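Local coordinates for protein protelomerase (Agrobacterium tumefaciens, PDB 4F43) that probably cuts replicated telomere DNA and rejoins the strands into covalently closed hairpin ends, and is here bound to a hairpin DNA, at residues N181-T186 / I196-P201; T151-Y156 / H266-V271. The protein carries 1 engineered substitution. All blocks are in the same frame, centred on the assembly; numbering follows the deposited sequence.

Contact 1: residues N181-T186 / I196-P201; sequences NGQAKT and ITYEIP. With nucleotides of chain B.
Loop 181-186 meets segment 196-201 in a small surface contact at the edge of the four-stranded antiparallel sheet of the catalytic domain. The loop leaves strand 177-180, and strand 198-201 is its neighbour in the sheet. Thr197 CG2 packs against the amide of Asn181, 3.6 Å from Asn181 CG. Further in, the hydroxyl of Tyr198 gives a weak hydrogen bond to Gln183, with OH 3.2 Å from OE1. The Gln183 chain bends at chi2 (80°), and its amide meets the ring edge with the two planes 79° apart. The stronger hold is on the NH2 branch: NE2 donates to Leu291 O, which sets the amide's rotation and turns OE1 to the tyrosine. Beyond this, the loop turns to the DNA. Lys185 N donates to OP1 of DT22 of chain B at 2.9 Å. The side chain, bent at chi3 (57°), reaches the minor-groove side. There Lys185 NZ hydrogen-bonds N3 of DA13 of chain B and both O5' and O4' of DT14 of chain B. Three acceptors, a base nitrogen and two sugar oxygens, grip one ammonium group. This recalls the hairpin lysine of tyrosine recombinases and is consistent with a place in the active site.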
loop_
_atom_site.group_PDB
_atom_site.type_symbol
_atom_site.label_atom_id
_atom_site.label_comp_id
_atom_site.label_asym_id
_atom_site.label_seq_id
_atom_site.Cartn_x
_atom_site.Cartn_y
_atom_site.Cartn_z
ATOM N N ASN A 181 4.242 -7.199 12.775
ATOM C CA ASN A 181 3.260 -8.148 12.262
ATOM C C ASN A 181 1.914 -7.448 12.091
ATOM O O ASN A 181 1.466 -6.743 12.992
ATOM C CB ASN A 181 3.113 -9.329 13.224
ATOM C CG ASN A 181 2.571 -10.573 12.546
ATOM O OD1 ASN A 181 2.930 -10.883 11.410
ATOM N ND2 ASN A 181 1.703 -11.296 13.244
ATOM N N GLY A 182 1.272 -7.620 10.939
ATOM C CA GLY A 182 1.812 -8.402 9.845
ATOM C C GLY A 182 1.819 -7.635 8.538
ATOM O O GLY A 182 1.151 -6.610 8.398
ATOM N N GLN A 183 2.578 -8.144 7.575
ATOM C CA GLN A 183 2.746 -7.488 6.285
ATOM C C GLN A 183 1.444 -7.451 5.488
ATOM O O GLN A 183 0.561 -8.287 5.680
ATOM C CB GLN A 183 3.836 -8.205 5.479
ATOM C CG GLN A 183 4.292 -7.491 4.212
ATOM C CD GLN A 183 5.286 -6.377 4.480
ATOM O OE1 GLN A 183 5.312 -5.793 5.563
ATOM N NE2 GLN A 183 6.119 -6.081 3.489
ATOM N N ALA A 184 1.331 -6.469 4.599
ATOM C CA ALA A 184 0.194 -6.369 3.695
ATOM C C ALA A 184 0.620 -6.712 2.271
ATOM O O ALA A 184 1.810 -6.862 1.993
ATOM C CB ALA A 184 -0.407 -4.973 3.748
ATOM N N LYS A 185 -0.364 -6.844 1.384
ATOM C CA LYS A 185 -0.128 -7.130 -0.034
ATOM C C LYS A 185 0.589 -8.457 -0.290
ATOM O O LYS A 185 1.119 -8.679 -1.380
ATOM C CB LYS A 185 0.647 -5.989 -0.699
ATOM C CG LYS A 185 -0.031 -4.630 -0.623
ATOM C CD LYS A 185 0.773 -3.585 -1.381
ATOM C CE LYS A 185 0.965 -3.996 -2.834
ATOM N NZ LYS A 185 1.882 -3.075 -3.561
ATOM N N THR A 186 0.602 -9.334 0.708
ATOM C CA THR A 186 1.308 -10.607 0.592
ATOM C C THR A 186 0.547 -11.608 -0.270
ATOM O O THR A 186 1.153 -12.455 -0.926
ATOM C CB THR A 186 1.566 -11.243 1.971
ATOM O OG1 THR A 186 0.318 -11.554 2.602
ATOM C CG2 THR A 186 2.359 -10.296 2.855
ATOM N N ILE A 196 4.017 -13.501 9.478
ATOM C CA ILE A 196 5.419 -13.623 9.856
ATOM C C ILE A 196 5.880 -12.451 10.717
ATOM O O ILE A 196 5.832 -11.298 10.291
ATOM C CB ILE A 196 6.329 -13.722 8.616
ATOM C CG1 ILE A 196 6.018 -14.994 7.826
ATOM C CG2 ILE A 196 7.793 -13.692 9.028
ATOM C CD1 ILE A 196 6.248 -16.270 8.609
ATOM N N THR A 197 6.322 -12.757 11.931
ATOM C CA THR A 197 6.864 -11.743 12.828
ATOM C C THR A 197 8.369 -11.618 12.626
ATOM O O THR A 197 9.131 -12.503 13.015
ATOM C CB THR A 197 6.579 -12.083 14.301
ATOM O OG1 THR A 197 7.163 -13.353 14.622
ATOM C CG2 THR A 197 5.081 -12.141 14.554
ATOM N N TYR A 198 8.797 -10.519 12.012
ATOM C CA TYR A 198 10.213 -10.313 11.725
ATOM C C TYR A 198 10.734 -8.992 12.287
ATOM O O TYR A 198 9.960 -8.082 12.587
ATOM C CB TYR A 198 10.487 -10.418 10.220
ATOM C CG TYR A 198 9.843 -9.338 9.378
ATOM C CD1 TYR A 198 10.605 -8.317 8.826
ATOM C CD2 TYR A 198 8.475 -9.343 9.126
ATOM C CE1 TYR A 198 10.026 -7.332 8.051
ATOM C CE2 TYR A 198 7.886 -8.358 8.354
ATOM C CZ TYR A 198 8.669 -7.354 7.819
ATOM O OH TYR A 198 8.089 -6.373 7.050
ATOM N N GLU A 199 12.053 -8.901 12.425
ATOM C CA GLU A 199 12.689 -7.754 13.064
ATOM C C GLU A 199 12.965 -6.622 12.078
ATOM O O GLU A 199 13.501 -6.846 10.993
ATOM C CB GLU A 199 13.986 -8.190 13.750
ATOM C CG GLU A 199 14.590 -7.154 14.681
ATOM C CD GLU A 199 15.795 -7.684 15.436
ATOM O OE1 GLU A 199 15.688 -7.886 16.665
ATOM O OE2 GLU A 199 16.848 -7.900 14.802
ATOM N N ILE A 200 12.592 -5.406 12.467
ATOM C CA ILE A 200 12.799 -4.224 11.635
ATOM C C ILE A 200 13.502 -3.120 12.421
ATOM O O ILE A 200 13.334 -3.014 13.635
ATOM C CB ILE A 200 11.464 -3.675 11.091
ATOM C CG1 ILE A 200 10.502 -3.366 12.241
ATOM C CG2 ILE A 200 10.840 -4.658 10.120
ATOM C CD1 ILE A 200 9.219 -2.697 11.800
ATOM N N PRO A 201 14.304 -2.296 11.731
ATOM C CA PRO A 201 14.968 -1.168 12.390
ATOM C C PRO A 201 14.012 -0.004 12.614
ATOM O O PRO A 201 13.003 0.114 11.920
ATOM C CB PRO A 201 16.046 -0.769 11.382
ATOM C CG PRO A 201 15.476 -1.161 10.065
ATOM C CD PRO A 201 14.715 -2.431 10.322
ATOM P P DT B 22 -3.847 -5.325 0.868
ATOM O OP1 DT B 22 -3.233 -6.523 1.483
ATOM O OP2 DT B 22 -5.291 -5.059 1.052
ATOM O "O5'" DT B 22 -3.041 -4.032 1.364
ATOM C "C5'" DT B 22 -3.576 -2.720 1.191
ATOM C "C4'" DT B 22 -2.701 -1.880 0.278
ATOM O "O4'" DT B 22 -3.068 -2.137 -1.097
ATOM C "C3'" DT B 22 -2.854 -0.372 0.430
ATOM O "O3'" DT B 22 -1.931 0.139 1.387
ATOM C "C2'" DT B 22 -2.534 0.164 -0.961
ATOM C "C1'" DT B 22 -2.617 -1.052 -1.880
ATOM N N1 DT B 22 -3.536 -0.846 -3.040
ATOM C C2 DT B 22 -3.144 -0.007 -4.058
ATOM O O2 DT B 22 -2.079 0.584 -4.075
ATOM N N3 DT B 22 -4.050 0.117 -5.079
ATOM C C4 DT B 22 -5.284 -0.493 -5.187
ATOM O O4 DT B 22 -6.021 -0.307 -6.154
ATOM C C5 DT B 22 -5.632 -1.357 -4.086
ATOM C C7 DT B 22 -6.947 -2.079 -4.082
ATOM C C6 DT B 22 -4.756 -1.489 -3.080
ATOM O "O5'" DT B 14 4.454 -3.387 -2.465
ATOM C "C5'" DT B 14 5.263 -4.556 -2.449
ATOM C "C4'" DT B 14 4.452 -5.777 -2.842
ATOM O "O4'" DT B 14 3.821 -5.539 -4.124
ATOM C "C3'" DT B 14 5.264 -7.061 -2.989
ATOM O "O3'" DT B 14 4.677 -8.095 -2.210
ATOM C "C2'" DT B 14 5.219 -7.381 -4.481
ATOM C "C1'" DT B 14 3.933 -6.696 -4.922
ATOM N N1 DT B 14 3.940 -6.276 -6.349
ATOM C C2 DT B 14 2.930 -6.704 -7.175
ATOM O O2 DT B 14 2.021 -7.420 -6.798
ATOM N N3 DT B 14 3.023 -6.259 -8.466
ATOM C C4 DT B 14 4.002 -5.449 -9.004
ATOM O O4 DT B 14 3.989 -5.109 -10.184
ATOM C C5 DT B 14 5.032 -5.036 -8.083
ATOM C C7 DT B 14 6.151 -4.153 -8.549
ATOM C C6 DT B 14 4.952 -5.463 -6.815
ATOM P P DA B 13 5.647 3.409 -5.708
ATOM O OP1 DA B 13 5.902 4.207 -4.487
ATOM O OP2 DA B 13 6.554 3.526 -6.869
ATOM O "O5'" DA B 13 5.577 1.866 -5.295
ATOM C "C5'" DA B 13 4.605 1.431 -4.354
ATOM C "C4'" DA B 13 4.706 -0.067 -4.139
ATOM O "O4'" DA B 13 3.721 -0.739 -4.965
ATOM C "C3'" DA B 13 6.052 -0.680 -4.511
ATOM O "O3'" DA B 13 6.360 -1.734 -3.609
ATOM C "C2'" DA B 13 5.808 -1.211 -5.919
ATOM C "C1'" DA B 13 4.366 -1.685 -5.794
ATOM N N9 DA B 13 3.641 -1.749 -7.057
ATOM C C8 DA B 13 3.880 -1.038 -8.199
ATOM N N7 DA B 13 3.050 -1.317 -9.177
ATOM C C5 DA B 13 2.208 -2.276 -8.639
ATOM C C6 DA B 13 1.107 -2.987 -9.158
ATOM N N6 DA B 13 0.635 -2.843 -10.402
ATOM N N1 DA B 13 0.500 -3.869 -8.340
ATOM C C2 DA B 13 0.956 -4.031 -7.094
ATOM N N3 DA B 13 1.975 -3.422 -6.496
ATOM C C4 DA B 13 2.561 -2.551 -7.331
#

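Contact 2: residues T151-Y156 / H266-V271; sequences TGRAPY and HLYAEV. Engineered in segment 151-156: Ala154 (natural residue Arg). With nucleotides of chain B.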
loop_
_atom_site.group_PDB
_atom_site.type_symbol
_atom_site.label_atom_id
_atom_site.label_comp_id
_atom_site.label_asym_id
_atom_site.label_seq_id
_atom_site.Cartn_x
_atom_site.Cartn_y
_atom_site.Cartn_z
ATOM N N THR A 151 8.894 3.889 11.959
ATOM C CA THR A 151 9.011 2.442 11.782
ATOM C C THR A 151 8.929 2.024 10.314
ATOM O O THR A 151 9.324 0.917 9.955
ATOM C CB THR A 151 7.962 1.665 12.612
ATOM O OG1 THR A 151 8.399 0.313 12.794
ATOM C CG2 THR A 151 6.613 1.667 11.918
ATOM N N GLY A 152 8.408 2.912 9.474
ATOM C CA GLY A 152 8.416 2.703 8.038
ATOM C C GLY A 152 7.338 1.794 7.481
ATOM O O GLY A 152 7.362 1.456 6.299
ATOM N N ARG A 153 6.389 1.393 8.320
ATOM C CA ARG A 153 5.289 0.558 7.853
ATOM C C ARG A 153 4.294 1.376 7.031
ATOM O O ARG A 153 4.220 2.598 7.162
ATOM C CB ARG A 153 4.581 -0.125 9.027
ATOM C CG ARG A 153 5.472 -1.035 9.865
ATOM C CD ARG A 153 6.280 -1.989 9.001
ATOM N NE ARG A 153 7.665 -1.554 8.848
ATOM C CZ ARG A 153 8.569 -2.193 8.112
ATOM N NH1 ARG A 153 9.808 -1.729 8.029
ATOM N NH2 ARG A 153 8.231 -3.295 7.456
ATOM N N ALA A 154 3.536 0.691 6.181
ATOM C CA ALA A 154 2.547 1.336 5.327
ATOM C C ALA A 154 1.360 1.826 6.152
ATOM O O ALA A 154 1.070 1.268 7.211
ATOM C CB ALA A 154 2.085 0.368 4.242
ATOM N N PRO A 155 0.677 2.881 5.674
ATOM C CA PRO A 155 -0.504 3.445 6.339
ATOM C C PRO A 155 -1.554 2.397 6.709
ATOM O O PRO A 155 -2.110 2.460 7.803
ATOM C CB PRO A 155 -1.062 4.402 5.286
ATOM C CG PRO A 155 0.145 4.867 4.555
ATOM C CD PRO A 155 1.075 3.683 4.502
ATOM N N TYR A 156 -1.818 1.450 5.815
ATOM C CA TYR A 156 -2.783 0.393 6.098
ATOM C C TYR A 156 -2.296 -0.468 7.260
ATOM O O TYR A 156 -3.042 -0.735 8.205
ATOM C CB TYR A 156 -3.021 -0.468 4.856
ATOM C CG TYR A 156 -4.130 -1.479 5.012
ATOM C CD1 TYR A 156 -5.451 -1.074 5.151
ATOM C CD2 TYR A 156 -3.860 -2.842 5.010
ATOM C CE1 TYR A 156 -6.470 -1.995 5.293
ATOM C CE2 TYR A 156 -4.874 -3.772 5.150
ATOM C CZ TYR A 156 -6.176 -3.343 5.291
ATOM O OH TYR A 156 -7.188 -4.264 5.430
ATOM N N HIS A 266 9.951 5.304 1.776
ATOM C CA HIS A 266 11.160 5.433 0.973
ATOM C C HIS A 266 12.289 6.036 1.804
ATOM O O HIS A 266 13.399 5.496 1.855
ATOM C CB HIS A 266 10.898 6.320 -0.247
ATOM C CG HIS A 266 9.959 5.719 -1.247
ATOM N ND1 HIS A 266 9.788 6.243 -2.509
ATOM C CD2 HIS A 266 9.143 4.642 -1.172
ATOM C CE1 HIS A 266 8.907 5.513 -3.171
ATOM N NE2 HIS A 266 8.500 4.536 -2.382
ATOM N N LEU A 267 11.991 7.158 2.453
ATOM C CA LEU A 267 12.964 7.840 3.297
ATOM C C LEU A 267 13.416 6.944 4.447
ATOM O O LEU A 267 14.584 6.957 4.835
ATOM C CB LEU A 267 12.380 9.146 3.840
ATOM C CG LEU A 267 13.330 10.020 4.659
ATOM C CD1 LEU A 267 14.551 10.399 3.835
ATOM C CD2 LEU A 267 12.613 11.262 5.167
ATOM N N TYR A 268 12.481 6.168 4.986
ATOM C CA TYR A 268 12.793 5.189 6.019
ATOM C C TYR A 268 13.826 4.189 5.508
ATOM O O TYR A 268 14.825 3.909 6.181
ATOM C CB TYR A 268 11.517 4.469 6.459
ATOM C CG TYR A 268 11.746 3.219 7.274
ATOM C CD1 TYR A 268 12.201 3.293 8.583
ATOM C CD2 TYR A 268 11.487 1.965 6.738
ATOM C CE1 TYR A 268 12.404 2.149 9.332
ATOM C CE2 TYR A 268 11.683 0.819 7.479
ATOM C CZ TYR A 268 12.144 0.915 8.772
ATOM O OH TYR A 268 12.341 -0.229 9.508
ATOM N N ALA A 269 13.583 3.669 4.306
ATOM C CA ALA A 269 14.512 2.742 3.666
ATOM C C ALA A 269 15.903 3.352 3.506
ATOM O O ALA A 269 16.903 2.782 3.959
ATOM C CB ALA A 269 13.969 2.296 2.319
ATOM N N GLU A 270 15.950 4.521 2.873
ATOM C CA GLU A 270 17.208 5.207 2.596
ATOM C C GLU A 270 18.010 5.485 3.868
ATOM O O GLU A 270 19.207 5.197 3.936
ATOM C CB GLU A 270 16.935 6.519 1.860
ATOM C CG GLU A 270 18.147 7.115 1.167
ATOM C CD GLU A 270 18.419 6.474 -0.182
ATOM O OE1 GLU A 270 17.680 5.541 -0.559
ATOM O OE2 GLU A 270 19.367 6.908 -0.870
ATOM N N VAL A 271 17.340 6.043 4.872
ATOM C CA VAL A 271 17.997 6.412 6.123
ATOM C C VAL A 271 18.466 5.195 6.918
ATOM O O VAL A 271 19.608 5.154 7.382
ATOM C CB VAL A 271 17.089 7.295 7.004
ATOM C CG1 VAL A 271 17.708 7.493 8.379
ATOM C CG2 VAL A 271 16.841 8.636 6.330
ATOM P P DT B 23 -2.193 1.566 2.080
ATOM O OP1 DT B 23 -1.237 1.709 3.201
ATOM O OP2 DT B 23 -3.645 1.690 2.328
ATOM O "O5'" DT B 23 -1.797 2.615 0.941
ATOM C "C5'" DT B 23 -0.440 2.750 0.537
ATOM C "C4'" DT B 23 -0.316 3.726 -0.621
ATOM O "O4'" DT B 23 -1.167 3.287 -1.711
ATOM C "C3'" DT B 23 -0.740 5.162 -0.315
ATOM O "O3'" DT B 23 0.177 6.072 -0.915
ATOM C "C2'" DT B 23 -2.118 5.265 -0.955
ATOM C "C1'" DT B 23 -1.893 4.401 -2.187
ATOM N N1 DT B 23 -3.142 3.937 -2.856
ATOM C C2 DT B 23 -3.399 4.376 -4.133
ATOM O O2 DT B 23 -2.658 5.125 -4.741
ATOM N N3 DT B 23 -4.562 3.904 -4.676
ATOM C C4 DT B 23 -5.480 3.056 -4.092
ATOM O O4 DT B 23 -6.498 2.697 -4.682
ATOM C C5 DT B 23 -5.153 2.631 -2.753
ATOM C C7 DT B 23 -6.068 1.709 -2.004
ATOM C C6 DT B 23 -4.016 3.087 -2.208
ATOM P P DT B 22 -3.847 -5.325 0.868
ATOM O OP1 DT B 22 -3.233 -6.523 1.483
ATOM O OP2 DT B 22 -5.291 -5.059 1.052
ATOM O "O5'" DT B 22 -3.041 -4.032 1.364
ATOM C "C5'" DT B 22 -3.576 -2.720 1.191
ATOM C "C4'" DT B 22 -2.701 -1.880 0.278
ATOM O "O4'" DT B 22 -3.068 -2.137 -1.097
ATOM C "C3'" DT B 22 -2.854 -0.372 0.430
ATOM O "O3'" DT B 22 -1.931 0.139 1.387
ATOM C "C2'" DT B 22 -2.534 0.164 -0.961
ATOM C "C1'" DT B 22 -2.617 -1.052 -1.880
ATOM N N1 DT B 22 -3.536 -0.846 -3.040
ATOM C C2 DT B 22 -3.144 -0.007 -4.058
ATOM O O2 DT B 22 -2.079 0.584 -4.075
ATOM N N3 DT B 22 -4.050 0.117 -5.079
ATOM C C4 DT B 22 -5.284 -0.493 -5.187
ATOM O O4 DT B 22 -6.021 -0.307 -6.154
ATOM C C5 DT B 22 -5.632 -1.357 -4.086
ATOM C C7 DT B 22 -6.947 -2.079 -4.082
ATOM C C6 DT B 22 -4.756 -1.489 -3.080
#
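Gly152 and Tyr268 form the centre of a buried contact between helix 263-276 and the tight turn that links helices 140-151 and 155-161. It lies in the catalytic domain, which is probably tyrosine-recombinase-like. Gly152 ends helix 140-151 with a positive phi (81°), and helix 155-161 starts just after the N-cap residue Ala154. Two groups make ring-face contacts. Gly152 CA sits over one face of the Tyr268 ring in a CH-pi contact, 3.6 Å from its centroid, which brings the turn close to helix 263-276. The ring reaches it with CG anti to the backbone N (chi1 166°). Thr151 O lies over the same face, 3.1 Å from Tyr268 CZ.

The polar part belongs to Arg153. Its chain bends at chi2 and chi3 and folds back on the preceding turn. Arg153 NE donates to Thr151 O at 3.2 Å, in the guanidinium plane but above the carbonyl plane. Weak bonds run from NH1 to Thr151 O and to Tyr268 OH. The stronger partners lie outside: Ile290 O for NH1 and, probably, Pro201 O for Tyr268 OH. The guanidinium and ring planes are almost perpendicular, 89° apart.

The DNA meets the other end of segment 151-156. Ala154 is engineered and replaces the natural Arg; its CB is 3.7 Å from OP1 of DT23 of chain B. The same OP1 accepts a hydrogen bond from Tyr156 N at 2.7 Å.

How the contacts relate
Contact 1 is a surface contact at the sheet edge, while contact 2 is buried among helices. Their centres are about 12 Å apart. Strand 198-201 joins them: its last residue, Pro201, is the probable hydrogen-bond partner of Tyr268, and Tyr198 and Ile200 pack on Arg153. Contact 1 closes a short hairpin loop, whereas contact 2 brings together segments 110 residues apart in sequence. The chemistry follows the setting. One weak side-chain bond and a methyl contact cross contact 1. Ring-face packing and one weak arginine-to-hydroxyl bond cross contact 2, and the arginine braces its own turn. Both reach DT22 of chain B, contact 1 through Lys185 and contact 2 through Tyr156.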